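Local coordinates for Phi class glutathione transferase GSTF1 (Populus tremula x Populus tremuloides, PDB 4RI6), which transfers glutathione to electrophilic compounds as a Phi class glutathione transferase, and probably serves detoxification in the cytoplasm, at the interface of chains A and B. Numbering follows the deposited sequence. Chains: chain A/B, Phi class glutathione transferase GSTF1.

Contact 1: the interface of chains A and B. Residues chain A 101, 104-105, 108-109; chain B 68, 70.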
# COMPACT_ATOMS: atom_id res chain seq x y z
N GLN A 101 8.41 -0.44 -5.67
CA GLN A 101 8.40 -1.68 -4.89
C GLN A 101 8.79 -1.40 -3.43
O GLN A 101 8.30 -2.07 -2.53
CB GLN A 101 9.33 -2.74 -5.50
CG GLN A 101 10.79 -2.40 -5.41
CD GLN A 101 11.67 -3.26 -6.30
OE1 GLN A 101 11.42 -4.46 -6.49
NE2 GLN A 101 12.70 -2.64 -6.86
N GLU A 104 5.80 0.17 -1.73
CA GLU A 104 4.87 -0.89 -1.31
C GLU A 104 5.41 -1.58 -0.06
O GLU A 104 4.64 -2.03 0.79
CB GLU A 104 4.65 -1.89 -2.45
CG GLU A 104 3.78 -1.38 -3.54
CD GLU A 104 2.37 -1.13 -3.04
OE1 GLU A 104 1.84 -1.98 -2.31
OE2 GLU A 104 1.78 -0.08 -3.37
N THR A 105 6.73 -1.72 0.04
CA THR A 105 7.32 -2.28 1.24
C THR A 105 7.01 -1.40 2.46
O THR A 105 6.72 -1.92 3.53
CB THR A 105 8.84 -2.51 1.03
OG1 THR A 105 8.98 -3.51 0.01
CG2 THR A 105 9.53 -2.99 2.29
N GLN A 108 3.09 -2.14 3.12
CA GLN A 108 2.71 -3.49 3.50
C GLN A 108 3.56 -4.15 4.57
O GLN A 108 3.10 -5.07 5.22
CB GLN A 108 2.76 -4.39 2.26
CG GLN A 108 1.80 -3.98 1.16
CD GLN A 108 0.37 -3.89 1.64
OE1 GLN A 108 -0.15 -4.85 2.16
NE2 GLN A 108 -0.23 -2.73 1.53
N THR A 109 4.80 -3.69 4.73
CA THR A 109 5.77 -4.43 5.56
C THR A 109 6.30 -3.60 6.75
O THR A 109 6.20 -4.02 7.90
CB THR A 109 6.91 -4.93 4.64
OG1 THR A 109 6.32 -5.76 3.63
CG2 THR A 109 7.95 -5.71 5.43
N GLU B 68 6.67 -7.07 -4.51
CA GLU B 68 5.43 -6.46 -4.03
C GLU B 68 4.37 -6.43 -5.14
O GLU B 68 4.51 -5.74 -6.14
CB GLU B 68 5.65 -5.06 -3.43
CG GLU B 68 6.04 -5.10 -1.94
CD GLU B 68 4.93 -5.64 -1.04
OE1 GLU B 68 3.79 -5.75 -1.51
OE2 GLU B 68 5.20 -5.96 0.14
N ARG B 70 1.49 -5.09 -5.80
CA ARG B 70 0.88 -3.91 -6.41
C ARG B 70 1.88 -3.08 -7.19
O ARG B 70 1.52 -2.44 -8.18
CB ARG B 70 0.16 -3.07 -5.36
CG ARG B 70 -0.95 -3.83 -4.67
CD ARG B 70 -1.44 -3.14 -3.42
NE ARG B 70 -2.42 -3.94 -2.69
CZ ARG B 70 -2.14 -4.94 -1.87
NH1 ARG B 70 -0.88 -5.32 -1.62
NH2 ARG B 70 -3.13 -5.56 -1.28
O HOH W 1 1.76 -4.63 -2.90
O HOH W 2 7.53 -5.89 1.21
O HOH W 3 0.08 -7.25 0.70
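B:Glu68 lies across A:Glu104 on helix 93-122 and meets it through aliphatic atoms, the two CB methylenes being 3.5 Å apart. Their carboxylate planes are turned 54° to each other and the carboxylate ends diverge, OE1 of A:Glu104 and OE1 of B:Glu68 standing 4.3 Å apart. A water between them, 2.7 Å from each of these two oxygens, also takes N-H groups from B:Arg70, the backbone N and guanidinium NH1. The water thus gathers two carboxylate oxygens and two N-H groups, and the arginine probably eases the approach of the carboxylates. B:Arg70 lies roughly perpendicular to A:Glu104 and presents its CB 3.6 Å from OE1 of that glutamate. Because its chain is extended from CG to NE, the guanidinium reaches A:Gln108, whose OE1 is linked to NH1 through another water in the guanidinium plane. The bend of B:Glu68 at chi2 (-65°) sends OE2 back toward the helix, where a water 2.6 Å away joins it to the hydroxyls of A:Thr105 and A:Thr109. OG1 of A:Thr105 is also bonded to the backbone O of A:Gln101. As B:Glu68 also lines the glutathione pocket and precedes the glutathione-binding serine, this seam may tie subunit packing to the glutathione site.

Contact 2: the interface of chains A and B. Residues chain A 93-94, 97-98; chain B 63-64, 66, 75.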
# COMPACT_ATOMS: atom_id res chain seq x y z
N ILE A 93 9.56 4.79 -16.68
CA ILE A 93 8.81 3.62 -16.24
C ILE A 93 9.64 2.75 -15.30
O ILE A 93 9.16 2.34 -14.24
CB ILE A 93 8.33 2.81 -17.46
CG1 ILE A 93 7.26 3.61 -18.20
CG2 ILE A 93 7.74 1.46 -17.03
CD1 ILE A 93 6.85 3.04 -19.54
N LEU A 94 10.88 2.47 -15.68
CA LEU A 94 11.70 1.54 -14.91
C LEU A 94 12.15 2.13 -13.58
O LEU A 94 12.10 1.45 -12.55
CB LEU A 94 12.92 1.11 -15.73
CG LEU A 94 12.55 0.15 -16.86
CD1 LEU A 94 13.64 0.07 -17.91
CD2 LEU A 94 12.23 -1.23 -16.33
N ALA A 97 9.16 2.25 -11.19
CA ALA A 97 8.79 0.94 -10.65
C ALA A 97 9.79 0.48 -9.61
O ALA A 97 9.44 -0.09 -8.57
CB ALA A 97 8.70 -0.07 -11.76
N ASN A 98 11.06 0.72 -9.88
CA ASN A 98 12.10 0.35 -8.94
C ASN A 98 11.92 1.01 -7.58
O ASN A 98 12.13 0.38 -6.55
CB ASN A 98 13.48 0.71 -9.50
CG ASN A 98 14.57 0.42 -8.53
OD1 ASN A 98 14.78 -0.72 -8.12
ND2 ASN A 98 15.28 1.45 -8.13
N SER B 63 14.24 -6.43 -18.31
CA SER B 63 14.75 -5.14 -17.84
C SER B 63 14.85 -5.00 -16.33
O SER B 63 15.60 -4.16 -15.84
CB SER B 63 13.86 -4.01 -18.34
OG SER B 63 13.96 -3.86 -19.74
N ILE B 64 14.07 -5.76 -15.59
CA ILE B 64 13.95 -5.50 -14.17
C ILE B 64 13.44 -6.70 -13.42
O ILE B 64 12.72 -7.53 -13.95
CB ILE B 64 13.01 -4.29 -13.92
CG1 ILE B 64 13.20 -3.74 -12.51
CG2 ILE B 64 11.55 -4.65 -14.17
CD1 ILE B 64 12.65 -2.34 -12.34
N LEU B 66 11.30 -7.24 -9.90
CA LEU B 66 10.45 -6.50 -8.97
C LEU B 66 9.81 -7.40 -7.94
O LEU B 66 9.54 -8.57 -8.21
CB LEU B 66 9.35 -5.76 -9.73
CG LEU B 66 9.76 -4.58 -10.62
CD1 LEU B 66 8.61 -4.24 -11.56
CD2 LEU B 66 10.16 -3.38 -9.78
N TYR B 75 3.72 -1.55 -12.66
CA TYR B 75 4.73 -1.62 -13.71
C TYR B 75 4.14 -2.23 -14.96
O TYR B 75 4.28 -1.68 -16.04
CB TYR B 75 5.93 -2.43 -13.24
CG TYR B 75 6.93 -2.74 -14.33
CD1 TYR B 75 7.71 -1.73 -14.90
CD2 TYR B 75 7.11 -4.04 -14.79
CE1 TYR B 75 8.62 -2.02 -15.89
CE2 TYR B 75 8.03 -4.34 -15.78
CZ TYR B 75 8.78 -3.32 -16.33
OH TYR B 75 9.73 -3.59 -17.31
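The ring of B:Tyr75 turns its CD1-CE1 edge to A:Leu94, A:Ala97 and A:Ile93 of the other subunit, while one face is covered from within chain B. On that face CG2 of B:Ile64 lies 3.8 Å from CZ of B:Tyr75, and CD1 of B:Leu66 lies 3.6 Å from CG of B:Tyr75. A:Leu94 CD2 and A:Ala97 CB sit beyond the rim, displaced toward the covered face, and A:Ile93 CG2 is displaced to the opposite side. This is a subunit contact of the glutathione transferase fold: the thioredoxin-like N-terminal domain of chain B packs on helix 93-122, the long first helix of the C-terminal helical domain of chain A. A:Ala97 CB approaches CD1 of B:Tyr75 at 3.7 Å, and the small side chain lets the helix come near. A:Ile93 is set nearly perpendicular to the tyrosine, its CG2 3.8 Å from CE1 of B:Tyr75. CG2 is the branch opposite the backbone N, since CG1 takes the torsion beside it (chi1 -68°). A:Leu94 CD2 is wedged between the phenol and the loop, 3.6 Å from OH of B:Tyr75 and 3.8 Å from CB of B:Ser63. B:Ile64 adds CB and CG2 beside that same methyl, and its CD1 stands over the backbone O of A:Leu94 at 3.8 Å. Further along the helix, the CD2 branch of B:Leu66 lies 3.6 Å from the backbone O of A:Ala97.

Contact 3: the interface of chains A and B. Residues chain A 64-66, 71; chain B 94, 97-98, 101.
B:Gln101 reaches A:Leu66 by holding CG between its backbone N and carbonyl carbon (chi1 67°), a crowded position, and then running extended, which lays the amide along strand 65-67 of chain A. A:Leu66 has CG anti to its own carbonyl carbon and turns CD2 against this amide, 3.7 Å from CD of B:Gln101, and CD1 toward CB of B:Ala97. The amide is fixed from its own helix: NE2 donates to the backbone O of B:Asn98 at 3.1 Å, in the carbonyl plane and on a lone pair, although that oxygen lies 16° out of the amide plane. With its rotation so restrained, OE1 stands near CA of A:Leu66, and both amide ends bind waters that share the backbone O of A:Thr65. One water links that carbonyl to OE1 of B:Gln101, the other to its NE2 and to OD1 of B:Asn98, so solvent bridges tie the strand's carbonyl to the other subunit. At one end of the patch A:Ile64 and B:Leu94 run antiparallel alongside one another, CB to CD2 at 3.9 Å. At the other, where helix 69-79 of chain A meets helix 93-122 of chain B, the methyl CB of A:Ala71 packs against CA of B:Gln101 at 3.5 Å.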
# COMPACT_ATOMS: atom_id res chain seq x y z
N ILE A 64 -9.25 17.61 -9.10
CA ILE A 64 -9.55 16.35 -8.43
C ILE A 64 -9.48 16.47 -6.90
O ILE A 64 -8.72 17.29 -6.35
CB ILE A 64 -8.57 15.24 -8.92
CG1 ILE A 64 -9.05 13.84 -8.57
CG2 ILE A 64 -7.17 15.46 -8.38
CD1 ILE A 64 -8.39 12.73 -9.42
N THR A 65 -10.30 15.65 -6.24
CA THR A 65 -10.23 15.42 -4.80
C THR A 65 -9.72 13.99 -4.59
O THR A 65 -10.24 13.04 -5.19
CB THR A 65 -11.59 15.63 -4.12
OG1 THR A 65 -11.99 17.00 -4.25
CG2 THR A 65 -11.55 15.27 -2.64
N LEU A 66 -8.71 13.83 -3.73
CA LEU A 66 -8.06 12.54 -3.51
C LEU A 66 -7.89 12.26 -2.03
O LEU A 66 -7.69 13.19 -1.26
CB LEU A 66 -6.68 12.51 -4.18
CG LEU A 66 -6.65 12.45 -5.71
CD1 LEU A 66 -5.23 12.62 -6.20
CD2 LEU A 66 -7.23 11.15 -6.23
N ALA A 71 -1.41 7.71 -2.52
CA ALA A 71 -2.08 8.04 -3.78
C ALA A 71 -1.98 9.53 -4.07
O ALA A 71 -1.68 9.96 -5.18
CB ALA A 71 -3.56 7.60 -3.76
N LEU B 94 -5.16 12.05 -14.31
CA LEU B 94 -6.31 12.15 -13.43
C LEU B 94 -7.06 10.84 -13.24
O LEU B 94 -7.46 10.50 -12.13
CB LEU B 94 -7.27 13.21 -13.97
CG LEU B 94 -6.69 14.62 -13.81
CD1 LEU B 94 -7.43 15.63 -14.66
CD2 LEU B 94 -6.69 15.04 -12.34
N ALA B 97 -4.96 8.51 -10.99
CA ALA B 97 -4.96 8.86 -9.56
C ALA B 97 -6.31 8.51 -8.91
O ALA B 97 -6.37 8.04 -7.77
CB ALA B 97 -4.65 10.35 -9.39
N ASN B 98 -7.40 8.73 -9.63
CA ASN B 98 -8.70 8.40 -9.13
C ASN B 98 -8.81 6.91 -8.79
O ASN B 98 -9.39 6.52 -7.79
CB ASN B 98 -9.78 8.78 -10.14
CG ASN B 98 -11.14 8.39 -9.69
OD1 ASN B 98 -11.61 8.86 -8.65
ND2 ASN B 98 -11.79 7.51 -10.45
N GLN B 101 -6.35 5.89 -5.51
CA GLN B 101 -6.75 6.09 -4.12
C GLN B 101 -7.51 4.86 -3.61
O GLN B 101 -7.40 4.52 -2.43
CB GLN B 101 -7.59 7.36 -3.95
CG GLN B 101 -8.94 7.29 -4.60
CD GLN B 101 -9.59 8.66 -4.77
OE1 GLN B 101 -9.46 9.53 -3.91
NE2 GLN B 101 -10.31 8.84 -5.87
O HOH W 4 -11.66 11.10 -3.72
O HOH W 5 -11.56 11.40 -7.02

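Contact 4: the interface of chains A and B. Residues chain A 102, 105, 109, 143, 146-147; chain B 52-53, 68.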
# COMPACT_ATOMS: atom_id res chain seq x y z
N TRP A 102 9.63 -0.39 -3.18
CA TRP A 102 10.04 -0.04 -1.82
C TRP A 102 8.98 0.84 -1.17
O TRP A 102 8.82 0.84 0.04
CB TRP A 102 11.43 0.62 -1.81
CG TRP A 102 12.47 -0.37 -2.19
CD1 TRP A 102 13.06 -0.52 -3.41
CD2 TRP A 102 13.02 -1.40 -1.36
NE1 TRP A 102 13.93 -1.57 -3.38
CE2 TRP A 102 13.91 -2.13 -2.14
CE3 TRP A 102 12.83 -1.76 -0.02
CZ2 TRP A 102 14.62 -3.19 -1.63
CZ3 TRP A 102 13.52 -2.82 0.47
CH2 TRP A 102 14.41 -3.52 -0.32
N THR A 105 6.73 -1.72 0.04
CA THR A 105 7.32 -2.28 1.24
C THR A 105 7.01 -1.40 2.46
O THR A 105 6.72 -1.92 3.53
CB THR A 105 8.84 -2.51 1.03
OG1 THR A 105 8.98 -3.51 0.01
CG2 THR A 105 9.53 -2.99 2.29
N THR A 109 4.80 -3.69 4.73
CA THR A 109 5.77 -4.43 5.56
C THR A 109 6.30 -3.60 6.75
O THR A 109 6.20 -4.02 7.90
CB THR A 109 6.91 -4.93 4.64
OG1 THR A 109 6.32 -5.76 3.63
CG2 THR A 109 7.95 -5.71 5.43
N VAL A 143 12.19 -6.52 9.74
CA VAL A 143 12.20 -5.68 8.55
C VAL A 143 13.52 -4.90 8.45
O VAL A 143 14.13 -4.82 7.39
CB VAL A 143 11.02 -4.69 8.58
CG1 VAL A 143 11.07 -3.75 7.42
CG2 VAL A 143 9.70 -5.45 8.56
N ILE A 146 16.58 -6.63 7.18
CA ILE A 146 16.60 -6.71 5.73
C ILE A 146 17.05 -5.39 5.13
O ILE A 146 17.87 -5.36 4.20
CB ILE A 146 15.23 -7.12 5.18
CG1 ILE A 146 14.90 -8.52 5.69
CG2 ILE A 146 15.22 -7.05 3.66
CD1 ILE A 146 13.51 -8.94 5.49
N TYR A 147 16.56 -4.28 5.69
CA TYR A 147 17.01 -2.97 5.24
C TYR A 147 18.50 -2.79 5.49
O TYR A 147 19.18 -2.18 4.70
CB TYR A 147 16.26 -1.84 5.95
CG TYR A 147 14.82 -1.61 5.55
CD1 TYR A 147 14.10 -2.54 4.81
CD2 TYR A 147 14.19 -0.42 5.91
CE1 TYR A 147 12.77 -2.28 4.47
CE2 TYR A 147 12.90 -0.17 5.57
CZ TYR A 147 12.19 -1.10 4.85
OH TYR A 147 10.89 -0.82 4.52
N PRO B 52 13.61 -10.30 -1.05
CA PRO B 52 14.44 -10.34 0.16
C PRO B 52 13.66 -10.58 1.45
O PRO B 52 14.27 -10.85 2.48
CB PRO B 52 15.11 -8.96 0.17
CG PRO B 52 14.19 -8.08 -0.60
CD PRO B 52 13.48 -8.94 -1.60
N PHE B 53 12.33 -10.50 1.37
CA PHE B 53 11.48 -10.75 2.53
C PHE B 53 11.01 -12.20 2.54
O PHE B 53 10.30 -12.62 3.45
CB PHE B 53 10.28 -9.78 2.53
CG PHE B 53 10.71 -8.36 2.65
CD1 PHE B 53 11.04 -7.84 3.88
CD2 PHE B 53 10.86 -7.56 1.53
CE1 PHE B 53 11.49 -6.55 4.01
CE2 PHE B 53 11.31 -6.25 1.66
CZ PHE B 53 11.62 -5.76 2.90
N GLU B 68 6.67 -7.07 -4.51
CA GLU B 68 5.43 -6.46 -4.03
C GLU B 68 4.37 -6.43 -5.14
O GLU B 68 4.51 -5.74 -6.14
CB GLU B 68 5.65 -5.06 -3.43
CG GLU B 68 6.04 -5.10 -1.94
CD GLU B 68 4.93 -5.64 -1.04
OE1 GLU B 68 3.79 -5.75 -1.51
OE2 GLU B 68 5.20 -5.96 0.14
O HOH W 6 7.53 -5.89 1.21
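B:Phe53 pushes its ring between helices 93-122 and 130-150 of chain A, in the manner of the lock-and-key aromatic of dimeric glutathione transferases, and hides 109 Å² there. The tight part is the ring itself. A:Ile146 crosses it obliquely and lays CG2 over one face, 3.8 Å from CE1; its CD1 is modelled beyond the rim on that side, too near ring CD1 for the distance to be trusted. The opposite face receives CG2 of A:Thr109, 3.9 Å from CE1, so isoleucine and threonine sandwich the ring. CG2 of A:Thr105 arrives at the far rim on the threonine side, 3.5 Å from CZ. In both threonines the methyl is anti to the backbone N, which turns it to the phenyl and leaves the hydroxyl for the neighbouring water. Around CZ, CE1 of A:Tyr147 stands in the plane of the phenylalanine ring and CZ in that of the tyrosine, an edge-to-edge meeting at 4.0 Å; CG1 of A:Val143 rests on a face of the tyrosine and backs it. More loosely, B:Pro52 adds CB against A:Ile146, and A:Trp102 keeps CZ3 4.3 Å from CE2 of B:Phe53. The wet side adjoins the ring's threonine face, where a water over the CE2 side, rather than a direct hydrogen bond among the residues given, links the hydroxyls to B:Glu68: OG1 of A:Thr109 is 2.7 Å from this water.

All four contacts use helix 93-122, which one subunit sets against the N-terminal domain of the other. Contacts 1 and 4 adjoin, their C-alpha centres about 7 Å apart, and share A:Thr105, A:Thr109 and B:Glu68, so the hydrated seam passes directly into the aromatic lock. Contact 2 lies about 14 Å from contact 1, toward the start of the helix. Contact 3, about 23 Å from contact 2, has the chains exchanged and overlaps the two-fold twin of contact 2. Apolar packing interspersed with bridging waters thus joins the subunits along the helix, as expected for a glutathione transferase dimer.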